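Local coordinates for protein putative pectin lyase (Geobacillus virus E2, PDB 7CHU) that serves as a tailspike of a thermophilic bacteriophage, probably recognising and perhaps cleaving host surface polysaccharide at the start of infection, at residues V217-I222 against N249-L254; C170-E175 against K192-G197. One frame throughout, in Å; residues are numbered along the deposited sequence.

In the fold
Contacts 1 and 2 are neighbouring steps of the same parallel beta-helix, with centres about 9 Å apart, and they show how one solution is repeated from coil to coil. Contact 2 joins 170-175 to 192-197; the latter then lies against 217-222, the first segment of contact 1. Segments 192-197 and 217-222 are tied by probable backbone hydrogen bonds, W218 N to I194 O at 2.9 Å and N221 N to G197 O at 3.0 Å. In each of the four segments the corner residue, F171, L196, D219 or R252, has a left-handed backbone conformation. The second subunit meets both, mainly through polar groups at contact 1 and by packing on F171 and L196 at contact 2.

Contact 1 of 2, residues V217-I222 against N249-L254; sequences VWDTNI and NSNRLL
W218 and N249 meet where the indole N-H reaches the backbone carbonyl: NE1 lies 2.9 Å from N249 O, which sits at the ring edge only 5° out of its plane. The amide of N251 comes over one ring face, with ND2 3.3 Å from W218 CD1, its plane turned 30° from the ring. N251 ND2 also donates to N249 OD1 at 2.8 Å, and N249 ND2 is hydrogen-bonded to R278 O.

Alongside, V217 N donates to S250 OG almost straight (172°), and this hydroxyl is hydrogen-bonded to Y243 O. Inward, V217 CG1, anti to its backbone N, packs against L253 CD2 at 3.5 Å.

At the corner D219 and R252 stop short of a salt bridge; a water, donating to D219 OD1 and accepting from R252 NE at 2.7 Å, joins them. D219 forms a salt bridge to K288 of the second subunit, and R252 NH2 a hydrogen bond to G286 O of that subunit. Within the chain, L254 CD1 lies over the guanidinium centre.

Backbone bonds run N251 N to V217 O and D219 N to N251 O before the corner, T220 N to R252 O at it, then L254 N to T220 O and I222 N to L254 O. Parallel pairing either side of stacked D219 and R252, both in left-handed backbone conformation, is characteristic of the pectate lyase-like right-handed parallel beta-helix.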
loop_
_atom_site.group_PDB
_atom_site.type_symbol
_atom_site.label_atom_id
_atom_site.label_comp_id
_atom_site.label_asym_id
_atom_site.label_seq_id
_atom_site.Cartn_x
_atom_site.Cartn_y
_atom_site.Cartn_z
ATOM N N VAL A 217 -16.455 8.413 -13.447
ATOM C CA VAL A 217 -16.567 7.293 -12.516
ATOM C C VAL A 217 -16.037 7.736 -11.161
ATOM O O VAL A 217 -14.965 8.350 -11.077
ATOM C CB VAL A 217 -15.830 6.045 -13.029
ATOM C CG1 VAL A 217 -15.772 4.979 -11.932
ATOM C CG2 VAL A 217 -16.545 5.508 -14.264
ATOM N N TRP A 218 -16.795 7.429 -10.107
ATOM C CA TRP A 218 -16.511 7.864 -8.746
ATOM C C TRP A 218 -16.266 6.679 -7.818
ATOM O O TRP A 218 -16.948 5.648 -7.913
ATOM C CB TRP A 218 -17.665 8.664 -8.164
ATOM C CG TRP A 218 -18.111 9.830 -8.961
ATOM C CD1 TRP A 218 -17.462 10.417 -10.016
ATOM C CD2 TRP A 218 -19.294 10.602 -8.735
ATOM N NE1 TRP A 218 -18.178 11.496 -10.458
ATOM C CE2 TRP A 218 -19.317 11.620 -9.703
ATOM C CE3 TRP A 218 -20.348 10.514 -7.817
ATOM C CZ2 TRP A 218 -20.353 12.556 -9.782
ATOM C CZ3 TRP A 218 -21.398 11.441 -7.908
ATOM C CH2 TRP A 218 -21.387 12.444 -8.877
ATOM N N ASP A 219 -15.320 6.843 -6.899
ATOM C CA ASP A 219 -15.211 5.995 -5.698
ATOM C C ASP A 219 -15.122 4.512 -6.047
ATOM O O ASP A 219 -15.858 3.672 -5.522
ATOM C CB ASP A 219 -16.380 6.250 -4.744
ATOM C CG ASP A 219 -16.457 7.703 -4.256
ATOM O OD1 ASP A 219 -15.522 8.169 -3.577
ATOM O OD2 ASP A 219 -17.477 8.385 -4.495
ATOM N N THR A 220 -14.206 4.178 -6.946
ATOM C CA THR A 220 -14.105 2.820 -7.460
ATOM C C THR A 220 -12.712 2.247 -7.212
ATOM O O THR A 220 -11.704 2.880 -7.547
ATOM C CB THR A 220 -14.490 2.848 -8.950
ATOM O OG1 THR A 220 -15.882 3.171 -9.002
ATOM C CG2 THR A 220 -14.254 1.521 -9.636
ATOM N N ASN A 221 -12.664 1.060 -6.602
ATOM C CA ASN A 221 -11.417 0.365 -6.291
ATOM C C ASN A 221 -11.121 -0.679 -7.357
ATOM O O ASN A 221 -11.992 -1.483 -7.715
ATOM C CB ASN A 221 -11.478 -0.338 -4.934
ATOM C CG ASN A 221 -11.596 0.618 -3.782
ATOM O OD1 ASN A 221 -11.342 1.812 -3.920
ATOM N ND2 ASN A 221 -11.987 0.096 -2.629
ATOM N N ILE A 222 -9.886 -0.683 -7.838
ATOM C CA ILE A 222 -9.437 -1.599 -8.876
ATOM C C ILE A 222 -8.132 -2.215 -8.398
ATOM O O ILE A 222 -7.095 -1.545 -8.388
ATOM C CB ILE A 222 -9.259 -0.893 -10.229
ATOM C CG1 ILE A 222 -10.599 -0.293 -10.678
ATOM C CG2 ILE A 222 -8.701 -1.870 -11.287
ATOM C CD1 ILE A 222 -10.467 0.720 -11.802
ATOM N N ASN A 249 -16.648 14.817 -13.051
ATOM C CA ASN A 249 -15.295 14.336 -13.294
ATOM C C ASN A 249 -15.199 12.868 -12.924
ATOM O O ASN A 249 -16.150 12.276 -12.417
ATOM C CB ASN A 249 -14.271 15.178 -12.523
ATOM C CG ASN A 249 -14.252 14.880 -11.021
ATOM O OD1 ASN A 249 -15.070 14.121 -10.510
ATOM N ND2 ASN A 249 -13.299 15.490 -10.305
ATOM N N SER A 250 -14.029 12.282 -13.162
ATOM C CA SER A 250 -13.689 11.009 -12.541
ATOM C C SER A 250 -12.854 11.311 -11.303
ATOM O O SER A 250 -11.941 12.134 -11.355
ATOM C CB SER A 250 -12.909 10.113 -13.506
ATOM O OG SER A 250 -13.766 9.562 -14.509
ATOM N N ASN A 251 -13.172 10.661 -10.190
ATOM C CA ASN A 251 -12.448 10.924 -8.958
ATOM C C ASN A 251 -12.496 9.686 -8.067
ATOM O O ASN A 251 -13.394 8.842 -8.189
ATOM C CB ASN A 251 -13.011 12.165 -8.236
ATOM C CG ASN A 251 -14.377 11.924 -7.662
ATOM O OD1 ASN A 251 -14.499 11.291 -6.619
ATOM N ND2 ASN A 251 -15.427 12.394 -8.360
ATOM N N ARG A 252 -11.502 9.576 -7.188
ATOM C CA ARG A 252 -11.392 8.451 -6.256
ATOM C C ARG A 252 -11.390 7.103 -6.981
ATOM O O ARG A 252 -11.985 6.125 -6.518
ATOM C CB ARG A 252 -12.495 8.519 -5.201
ATOM C CG ARG A 252 -12.241 9.590 -4.144
ATOM C CD ARG A 252 -11.012 9.224 -3.285
ATOM N NE ARG A 252 -11.251 8.008 -2.521
ATOM C CZ ARG A 252 -10.344 7.401 -1.755
ATOM N NH1 ARG A 252 -9.130 7.915 -1.634
ATOM N NH2 ARG A 252 -10.667 6.287 -1.086
ATOM N N LEU A 253 -10.739 7.052 -8.136
ATOM C CA LEU A 253 -10.363 5.789 -8.761
ATOM C C LEU A 253 -9.069 5.300 -8.116
ATOM O O LEU A 253 -8.041 5.979 -8.222
ATOM C CB LEU A 253 -10.145 5.963 -10.262
ATOM C CG LEU A 253 -11.269 6.541 -11.147
ATOM C CD1 LEU A 253 -10.740 6.797 -12.550
ATOM C CD2 LEU A 253 -12.401 5.577 -11.194
ATOM N N LEU A 254 -9.101 4.129 -7.480
ATOM C CA LEU A 254 -7.934 3.589 -6.777
ATOM C C LEU A 254 -7.450 2.341 -7.498
ATOM O O LEU A 254 -8.107 1.297 -7.446
ATOM C CB LEU A 254 -8.260 3.276 -5.317
ATOM C CG LEU A 254 -7.975 4.425 -4.332
ATOM C CD1 LEU A 254 -8.866 5.673 -4.549
ATOM C CD2 LEU A 254 -8.042 3.979 -2.865
HETATM O O HOH W 1 -13.561 6.545 -2.419
HETATM O O HOH W 2 -16.832 11.026 -5.286
HETATM O O HOH W 3 -12.302 4.576 -4.194
HETATM O O HOH W 4 -12.664 3.808 -1.519
#

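Contact 2 of 2, residues C170-E175 against K192-G197; sequences CFVGIE and KKISLG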
loop_
_atom_site.group_PDB
_atom_site.type_symbol
_atom_site.label_atom_id
_atom_site.label_comp_id
_atom_site.label_asym_id
_atom_site.label_seq_id
_atom_site.Cartn_x
_atom_site.Cartn_y
_atom_site.Cartn_z
ATOM N N CYS A 170 -24.346 1.801 -9.500
ATOM C CA CYS A 170 -23.592 1.614 -8.263
ATOM C C CYS A 170 -23.232 0.157 -7.995
ATOM O O CYS A 170 -23.983 -0.768 -8.331
ATOM C CB CYS A 170 -24.363 2.161 -7.056
ATOM S SG CYS A 170 -24.716 3.907 -7.176
ATOM N N PHE A 171 -22.061 -0.027 -7.376
ATOM C CA PHE A 171 -21.624 -1.326 -6.849
ATOM C C PHE A 171 -21.539 -2.393 -7.939
ATOM O O PHE A 171 -21.942 -3.538 -7.726
ATOM C CB PHE A 171 -22.545 -1.801 -5.726
ATOM C CG PHE A 171 -22.695 -0.814 -4.596
ATOM C CD1 PHE A 171 -21.676 -0.661 -3.644
ATOM C CD2 PHE A 171 -23.851 -0.054 -4.477
ATOM C CE1 PHE A 171 -21.825 0.243 -2.604
ATOM C CE2 PHE A 171 -24.019 0.846 -3.432
ATOM C CZ PHE A 171 -23.007 1.000 -2.498
ATOM N N VAL A 172 -21.037 -2.029 -9.117
ATOM C CA VAL A 172 -20.787 -3.003 -10.180
ATOM C C VAL A 172 -19.324 -3.425 -10.127
ATOM O O VAL A 172 -18.497 -2.799 -9.465
ATOM C CB VAL A 172 -21.159 -2.460 -11.580
ATOM C CG1 VAL A 172 -22.695 -2.302 -11.736
ATOM C CG2 VAL A 172 -20.433 -1.144 -11.855
ATOM N N GLY A 173 -18.989 -4.500 -10.827
ATOM C CA GLY A 173 -17.602 -4.934 -10.788
ATOM C C GLY A 173 -17.339 -6.118 -11.693
ATOM O O GLY A 173 -18.259 -6.745 -12.238
ATOM N N ILE A 174 -16.041 -6.396 -11.855
ATOM C CA ILE A 174 -15.525 -7.568 -12.546
ATOM C C ILE A 174 -14.488 -8.202 -11.622
ATOM O O ILE A 174 -13.692 -7.491 -11.000
ATOM C CB ILE A 174 -14.874 -7.200 -13.907
ATOM C CG1 ILE A 174 -15.880 -6.493 -14.843
ATOM C CG2 ILE A 174 -14.275 -8.445 -14.581
ATOM C CD1 ILE A 174 -15.286 -6.076 -16.172
ATOM N N GLU A 175 -14.476 -9.532 -11.551
ATOM C CA GLU A 175 -13.485 -10.266 -10.771
ATOM C C GLU A 175 -13.085 -11.524 -11.525
ATOM O O GLU A 175 -13.931 -12.201 -12.104
ATOM C CB GLU A 175 -14.000 -10.667 -9.377
ATOM C CG GLU A 175 -14.505 -9.544 -8.484
ATOM C CD GLU A 175 -15.225 -10.098 -7.236
ATOM O OE1 GLU A 175 -14.822 -11.170 -6.740
ATOM O OE2 GLU A 175 -16.209 -9.489 -6.764
ATOM N N LYS A 192 -18.965 4.060 -17.175
ATOM C CA LYS A 192 -19.460 5.425 -17.299
ATOM C C LYS A 192 -20.535 5.676 -16.258
ATOM O O LYS A 192 -21.469 4.877 -16.145
ATOM C CB LYS A 192 -20.035 5.690 -18.699
ATOM C CG LYS A 192 -20.621 7.100 -18.867
ATOM C CD LYS A 192 -20.915 7.398 -20.324
ATOM C CE LYS A 192 -21.504 8.787 -20.487
ATOM N NZ LYS A 192 -21.597 9.160 -21.940
ATOM N N LYS A 193 -20.400 6.781 -15.525
ATOM C CA LYS A 193 -21.386 7.222 -14.530
ATOM C C LYS A 193 -21.622 6.140 -13.478
ATOM O O LYS A 193 -22.755 5.820 -13.097
ATOM C CB LYS A 193 -22.688 7.661 -15.201
ATOM C CG LYS A 193 -22.555 9.034 -15.866
ATOM C CD LYS A 193 -23.855 9.423 -16.581
ATOM C CE LYS A 193 -23.694 10.693 -17.398
ATOM N NZ LYS A 193 -23.497 11.857 -16.512
ATOM N N ILE A 194 -20.518 5.570 -13.006
ATOM C CA ILE A 194 -20.529 4.480 -12.043
ATOM C C ILE A 194 -20.047 5.027 -10.712
ATOM O O ILE A 194 -19.148 5.876 -10.672
ATOM C CB ILE A 194 -19.630 3.324 -12.521
ATOM C CG1 ILE A 194 -20.252 2.606 -13.711
ATOM C CG2 ILE A 194 -19.293 2.359 -11.396
ATOM C CD1 ILE A 194 -19.304 1.531 -14.247
ATOM N N SER A 195 -20.640 4.548 -9.626
ATOM C CA SER A 195 -20.172 4.846 -8.276
ATOM C C SER A 195 -19.896 3.544 -7.546
ATOM O O SER A 195 -20.602 2.544 -7.747
ATOM C CB SER A 195 -21.203 5.656 -7.473
ATOM O OG SER A 195 -21.254 6.995 -7.912
ATOM N N LEU A 196 -18.875 3.564 -6.688
ATOM C CA LEU A 196 -18.632 2.476 -5.733
ATOM C C LEU A 196 -18.420 1.133 -6.433
ATOM O O LEU A 196 -18.866 0.086 -5.958
ATOM C CB LEU A 196 -19.758 2.400 -4.707
ATOM C CG LEU A 196 -19.747 3.608 -3.762
ATOM C CD1 LEU A 196 -21.137 4.064 -3.303
ATOM C CD2 LEU A 196 -18.874 3.286 -2.584
ATOM N N GLY A 197 -17.707 1.164 -7.558
ATOM C CA GLY A 197 -17.314 -0.064 -8.218
ATOM C C GLY A 197 -16.223 -0.795 -7.451
ATOM O O GLY A 197 -15.395 -0.189 -6.757
#
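A turn between two faces of the parallel beta-helix is repeated here in successive coils, and it illustrates how such a corner is stacked. C170 pairs with S195 as a parallel bridge, after which F171 and L196, both in a left-handed backbone conformation, swing the chain into its next face. The bridge is closed by F171 N donating to S195 O at 3.0 Å, nearly along the C=O axis. C170 CA also brings its hydrogen to S195 O, and F171 CA does the same to L196 O, so weak C-H contacts carry the pairing around the bend.

On the outside of the corner F171 and L196 run side by side and point the same way. L196 CB sits over the phenyl face, 4.0 Å from the ring centroid of F171, as a CH-pi contact. Farther out, L196 CD1 meets the ring at F171 CZ, 3.7 Å away. The second subunit packs on this pair, its S143 on F171 and its Y226 on L196.

S195 CB lies against C170 SG at 3.9 Å, while S195 OG is hydrogen-bonded to R168 NE, and R168 NH2 to I194 O, which pins the guanidinium beside this corner.

Inside the coil, V172 and I194 cross at about a right angle and share F160 as a neighbour. V172 CG2, set between its backbone N and carbonyl carbon, reaches I194 CG2 at 3.7 Å and I194 CD1 at 3.8 Å.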